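Local atomic coordinates of carbohydrate deacetylase Agd3 (PDB entry 6NWZ), a protein that probably removes acetyl groups from N-acetylated sugars of the exopolysaccharide galactosaminogalactan and is required for Aspergillus fumigatus biofilm formation. Residues 145-159 with 226-238. Sequence-based numbering, arbitrary orientation.
Sequences LSFTDTSDFPTAGLK and SNYLQHAWITWLT
Tyr228 carries its ring to Phe147 and Leu158, sliding past each, because CG stands anti to the backbone N (chi1 172°). Tyr228 CE2 lies at the edge of the Phe147 ring, 3.9 Å from Phe147 CE2, the planes inclined at 55°, while CE1 meets Leu158 CD2. A long, flat side chain suits this place because it can touch both neighbours. Leu229 has a forked end suited to two apolar partners: CD1 meets Leu145 CD2 tip to tip at 3.8 Å, and CD2 lies against Phe147. The aliphatic CB of His231 borders Leu158, but its imidazole turns away to Tyr47 and Leu536. At Ala232 a lone methyl fits where Phe147 and Phe153 both approach, its CB against Phe147 CZ and over one face of Phe153 in a CH-pi contact, 4.0 Å from the ring centroid. In the CBM87 carbohydrate-binding module, the loop after strand 144-147 folds against helix 224-237, whose Trp233 and Trp236 rest on strand 209-214. Thr235 turns its OG1 to His231 O (2.6 Å), nearly in line with the carbonyl bond, satisfying a hydroxyl buried against the Ala156 methyl; its CG2 faces Thr155. Trp236 suits its place with an apolar flank and an N-H: Phe153 CD1 packs obliquely on its CB, the indole edge meets Asp152 O at CD1, and NE1 donates to a water (2.6 Å) that donates to Asp152 OD1, while OD2 pairs with Lys183.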
loop_
_atom_site.group_PDB
_atom_site.type_symbol
_atom_site.label_atom_id
_atom_site.label_comp_id
_atom_site.label_asym_id
_atom_site.label_seq_id
_atom_site.Cartn_x
_atom_site.Cartn_y
_atom_site.Cartn_z
ATOM N N LEU A 145 23.462 -2.120 -0.006
ATOM C CA LEU A 145 23.314 -1.837 1.414
ATOM C C LEU A 145 22.507 -2.956 2.055
ATOM O O LEU A 145 21.581 -3.489 1.439
ATOM C CB LEU A 145 22.619 -0.484 1.629
ATOM C CG LEU A 145 21.926 -0.177 2.958
ATOM C CD1 LEU A 145 22.937 -0.067 4.065
ATOM C CD2 LEU A 145 21.139 1.107 2.851
ATOM N N SER A 146 22.861 -3.316 3.286
ATOM C CA SER A 146 22.145 -4.380 3.974
ATOM C C SER A 146 22.289 -4.206 5.477
ATOM O O SER A 146 23.315 -3.723 5.963
ATOM C CB SER A 146 22.668 -5.757 3.569
ATOM O OG SER A 146 23.947 -5.963 4.137
ATOM N N PHE A 147 21.250 -4.616 6.206
ATOM C CA PHE A 147 21.332 -4.682 7.659
ATOM C C PHE A 147 22.192 -5.865 8.077
ATOM O O PHE A 147 21.994 -6.988 7.601
ATOM C CB PHE A 147 19.939 -4.807 8.276
ATOM C CG PHE A 147 19.164 -3.523 8.281
ATOM C CD1 PHE A 147 19.547 -2.474 9.101
ATOM C CD2 PHE A 147 18.057 -3.366 7.468
ATOM C CE1 PHE A 147 18.840 -1.289 9.103
ATOM C CE2 PHE A 147 17.346 -2.186 7.466
ATOM C CZ PHE A 147 17.738 -1.146 8.282
ATOM N N THR A 148 23.153 -5.614 8.965
ATOM C CA THR A 148 24.007 -6.669 9.481
ATOM C C THR A 148 23.635 -7.094 10.894
ATOM O O THR A 148 24.110 -8.136 11.358
ATOM C CB THR A 148 25.471 -6.227 9.449
ATOM O OG1 THR A 148 25.621 -5.012 10.191
ATOM C CG2 THR A 148 25.906 -5.997 8.016
ATOM N N ASP A 149 22.795 -6.324 11.579
ATOM C CA ASP A 149 22.377 -6.665 12.933
ATOM C C ASP A 149 21.018 -6.017 13.168
ATOM O O ASP A 149 20.913 -4.787 13.205
ATOM C CB ASP A 149 23.410 -6.199 13.958
ATOM C CG ASP A 149 23.074 -6.632 15.377
ATOM O OD1 ASP A 149 22.086 -7.371 15.577
ATOM O OD2 ASP A 149 23.808 -6.226 16.302
ATOM N N THR A 150 19.985 -6.845 13.308
ATOM C CA THR A 150 18.631 -6.385 13.576
ATOM C C THR A 150 18.180 -6.709 14.994
ATOM O O THR A 150 16.985 -6.610 15.290
ATOM C CB THR A 150 17.654 -6.992 12.567
ATOM O OG1 THR A 150 17.675 -8.423 12.674
ATOM C CG2 THR A 150 18.046 -6.598 11.160
ATOM N N SER A 151 19.110 -7.085 15.877
ATOM C CA SER A 151 18.757 -7.512 17.226
ATOM C C SER A 151 18.255 -6.374 18.106
ATOM O O SER A 151 17.685 -6.647 19.167
ATOM C CB SER A 151 19.960 -8.176 17.893
ATOM O OG SER A 151 21.021 -7.249 18.045
ATOM N N ASP A 152 18.449 -5.118 17.708
ATOM C CA ASP A 152 17.951 -3.995 18.487
ATOM C C ASP A 152 16.511 -3.632 18.150
ATOM O O ASP A 152 15.894 -2.852 18.885
ATOM C CB ASP A 152 18.852 -2.771 18.290
ATOM C CG ASP A 152 20.260 -2.989 18.822
ATOM O OD1 ASP A 152 20.475 -2.792 20.035
ATOM O OD2 ASP A 152 21.150 -3.367 18.030
ATOM N N PHE A 153 15.962 -4.179 17.067
ATOM C CA PHE A 153 14.576 -3.935 16.672
ATOM C C PHE A 153 14.009 -5.217 16.077
ATOM O O PHE A 153 13.668 -5.281 14.888
ATOM C CB PHE A 153 14.490 -2.766 15.686
ATOM C CG PHE A 153 15.623 -2.720 14.694
ATOM C CD1 PHE A 153 16.795 -2.035 14.989
ATOM C CD2 PHE A 153 15.515 -3.354 13.466
ATOM C CE1 PHE A 153 17.840 -1.989 14.079
ATOM C CE2 PHE A 153 16.557 -3.312 12.550
ATOM C CZ PHE A 153 17.720 -2.628 12.858
ATOM N N PRO A 154 13.881 -6.268 16.893
ATOM C CA PRO A 154 13.496 -7.574 16.335
ATOM C C PRO A 154 12.061 -7.634 15.838
ATOM O O PRO A 154 11.772 -8.417 14.923
ATOM C CB PRO A 154 13.731 -8.536 17.507
ATOM C CG PRO A 154 13.597 -7.682 18.726
ATOM C CD PRO A 154 14.121 -6.331 18.347
ATOM N N THR A 155 11.150 -6.839 16.402
ATOM C CA THR A 155 9.772 -6.871 15.926
ATOM C C THR A 155 9.600 -6.180 14.580
ATOM O O THR A 155 8.509 -6.247 14.005
ATOM C CB THR A 155 8.830 -6.240 16.960
ATOM O OG1 THR A 155 9.301 -4.934 17.308
ATOM C CG2 THR A 155 8.758 -7.094 18.211
ATOM N N ALA A 156 10.643 -5.522 14.064
ATOM C CA ALA A 156 10.548 -4.897 12.750
ATOM C C ALA A 156 10.436 -5.927 11.635
ATOM O O ALA A 156 9.937 -5.600 10.553
ATOM C CB ALA A 156 11.753 -3.989 12.506
ATOM N N GLY A 157 10.879 -7.159 11.872
ATOM C CA GLY A 157 10.711 -8.206 10.885
ATOM C C GLY A 157 11.576 -8.075 9.657
ATOM O O GLY A 157 11.249 -8.652 8.615
ATOM N N LEU A 158 12.671 -7.327 9.740
ATOM C CA LEU A 158 13.575 -7.183 8.610
ATOM C C LEU A 158 14.533 -8.367 8.566
ATOM O O LEU A 158 15.087 -8.767 9.595
ATOM C CB LEU A 158 14.348 -5.870 8.711
ATOM C CG LEU A 158 13.489 -4.618 8.888
ATOM C CD1 LEU A 158 14.357 -3.370 8.948
ATOM C CD2 LEU A 158 12.478 -4.516 7.764
ATOM N N LYS A 159 14.716 -8.934 7.377
ATOM C CA LYS A 159 15.598 -10.082 7.208
ATOM C C LYS A 159 17.036 -9.602 7.050
ATOM O O LYS A 159 17.349 -8.839 6.130
ATOM C CB LYS A 159 15.156 -10.929 6.014
ATOM C CG LYS A 159 13.904 -11.742 6.318
ATOM C CD LYS A 159 13.460 -12.640 5.175
ATOM C CE LYS A 159 12.195 -13.409 5.574
ATOM N NZ LYS A 159 11.589 -14.208 4.466
ATOM N N SER A 226 14.432 3.555 0.784
ATOM C CA SER A 226 14.089 4.397 1.927
ATOM C C SER A 226 12.863 3.864 2.657
ATOM O O SER A 226 12.834 3.825 3.894
ATOM C CB SER A 226 13.860 5.837 1.472
ATOM O OG SER A 226 15.019 6.365 0.851
ATOM N N ASN A 227 11.840 3.440 1.907
ATOM C CA ASN A 227 10.663 2.835 2.522
ATOM C C ASN A 227 10.976 1.500 3.188
ATOM O O ASN A 227 10.214 1.068 4.059
ATOM C CB ASN A 227 9.559 2.649 1.480
ATOM C CG ASN A 227 8.859 3.947 1.141
ATOM O OD1 ASN A 227 7.848 4.296 1.752
ATOM N ND2 ASN A 227 9.394 4.673 0.167
ATOM N N TYR A 228 12.066 0.839 2.794
ATOM C CA TYR A 228 12.507 -0.370 3.480
ATOM C C TYR A 228 13.234 -0.035 4.776
ATOM O O TYR A 228 12.972 -0.640 5.821
ATOM C CB TYR A 228 13.417 -1.189 2.565
ATOM C CG TYR A 228 14.090 -2.375 3.229
ATOM C CD1 TYR A 228 13.350 -3.472 3.645
ATOM C CD2 TYR A 228 15.470 -2.411 3.415
ATOM C CE1 TYR A 228 13.954 -4.564 4.238
ATOM C CE2 TYR A 228 16.086 -3.505 4.010
ATOM C CZ TYR A 228 15.319 -4.579 4.420
ATOM O OH TYR A 228 15.901 -5.682 5.013
ATOM N N LEU A 229 14.153 0.931 4.717
ATOM C CA LEU A 229 14.969 1.252 5.880
ATOM C C LEU A 229 14.138 1.832 7.014
ATOM O O LEU A 229 14.457 1.611 8.187
ATOM C CB LEU A 229 16.076 2.231 5.485
ATOM C CG LEU A 229 17.082 1.763 4.430
ATOM C CD1 LEU A 229 18.087 2.863 4.145
ATOM C CD2 LEU A 229 17.797 0.493 4.872
ATOM N N GLN A 230 13.069 2.564 6.691
ATOM C CA GLN A 230 12.370 3.334 7.716
ATOM C C GLN A 230 11.767 2.438 8.789
ATOM O O GLN A 230 11.559 2.886 9.922
ATOM C CB GLN A 230 11.289 4.197 7.076
ATOM C CG GLN A 230 10.202 3.407 6.383
ATOM C CD GLN A 230 9.169 4.301 5.735
ATOM O OE1 GLN A 230 9.183 5.520 5.920
ATOM N NE2 GLN A 230 8.267 3.701 4.965
ATOM N N HIS A 231 11.494 1.174 8.462
ATOM C CA HIS A 231 10.927 0.260 9.445
ATOM C C HIS A 231 11.919 -0.088 10.546
ATOM O O HIS A 231 11.507 -0.515 11.630
ATOM C CB HIS A 231 10.429 -1.003 8.746
ATOM C CG HIS A 231 9.383 -0.734 7.711
ATOM N ND1 HIS A 231 8.093 -0.373 8.037
ATOM C CD2 HIS A 231 9.438 -0.757 6.359
ATOM C CE1 HIS A 231 7.396 -0.194 6.929
ATOM N NE2 HIS A 231 8.189 -0.421 5.896
ATOM N N ALA A 232 13.214 0.093 10.300
ATOM C CA ALA A 232 14.194 -0.134 11.352
ATOM C C ALA A 232 14.134 0.969 12.402
ATOM O O ALA A 232 14.006 0.691 13.599
ATOM C CB ALA A 232 15.594 -0.244 10.749
ATOM N N TRP A 233 14.206 2.235 11.976
ATOM C CA TRP A 233 14.274 3.308 12.962
ATOM C C TRP A 233 12.924 3.580 13.613
ATOM O O TRP A 233 12.885 4.024 14.764
ATOM C CB TRP A 233 14.860 4.589 12.346
ATOM C CG TRP A 233 14.032 5.317 11.313
ATOM C CD1 TRP A 233 14.209 5.288 9.960
ATOM C CD2 TRP A 233 12.937 6.218 11.553
ATOM N NE1 TRP A 233 13.283 6.095 9.342
ATOM C CE2 TRP A 233 12.490 6.677 10.296
ATOM C CE3 TRP A 233 12.284 6.671 12.705
ATOM C CZ2 TRP A 233 11.422 7.565 10.159
ATOM C CZ3 TRP A 233 11.220 7.551 12.566
ATOM C CH2 TRP A 233 10.801 7.989 11.303
ATOM N N ILE A 234 11.818 3.302 12.921
ATOM C CA ILE A 234 10.504 3.456 13.543
ATOM C C ILE A 234 10.314 2.423 14.648
ATOM O O ILE A 234 9.890 2.752 15.762
ATOM C CB ILE A 234 9.388 3.365 12.489
ATOM C CG1 ILE A 234 9.455 4.560 11.538
ATOM C CG2 ILE A 234 8.026 3.285 13.169
ATOM C CD1 ILE A 234 8.427 4.516 10.437
ATOM N N THR A 235 10.620 1.154 14.354
ATOM C CA THR A 235 10.473 0.105 15.359
ATOM C C THR A 235 11.412 0.334 16.536
ATOM O O THR A 235 11.044 0.095 17.692
ATOM C CB THR A 235 10.735 -1.268 14.742
ATOM O OG1 THR A 235 9.945 -1.433 13.558
ATOM C CG2 THR A 235 10.384 -2.365 15.731
ATOM N N TRP A 236 12.636 0.788 16.259
ATOM C CA TRP A 236 13.588 1.045 17.334
ATOM C C TRP A 236 13.186 2.268 18.147
ATOM O O TRP A 236 13.282 2.260 19.380
ATOM C CB TRP A 236 14.993 1.220 16.755
ATOM C CG TRP A 236 16.041 1.498 17.789
ATOM C CD1 TRP A 236 16.708 0.578 18.545
ATOM C CD2 TRP A 236 16.550 2.781 18.179
ATOM N NE1 TRP A 236 17.597 1.208 19.383
ATOM C CE2 TRP A 236 17.519 2.561 19.179
ATOM C CE3 TRP A 236 16.278 4.094 17.783
ATOM C CZ2 TRP A 236 18.216 3.602 19.788
ATOM C CZ3 TRP A 236 16.974 5.128 18.389
ATOM C CH2 TRP A 236 17.930 4.874 19.381
ATOM N N LEU A 237 12.731 3.332 17.474
ATOM C CA LEU A 237 12.369 4.553 18.188
ATOM C C LEU A 237 11.201 4.326 19.136
ATOM O O LEU A 237 11.142 4.944 20.201
ATOM C CB LEU A 237 12.022 5.663 17.197
ATOM C CG LEU A 237 11.754 7.047 17.773
ATOM C CD1 LEU A 237 13.004 7.562 18.458
ATOM C CD2 LEU A 237 11.319 7.985 16.665
ATOM N N THR A 238 10.266 3.455 18.769
ATOM C CA THR A 238 9.087 3.197 19.581
ATOM C C THR A 238 9.237 1.970 20.470
ATOM O O THR A 238 8.299 1.640 21.203
ATOM C CB THR A 238 7.853 3.024 18.687
ATOM O OG1 THR A 238 8.008 1.851 17.882
ATOM C CG2 THR A 238 7.663 4.232 17.783
HETATM O O HOH W 1 18.910 -0.299 21.017
#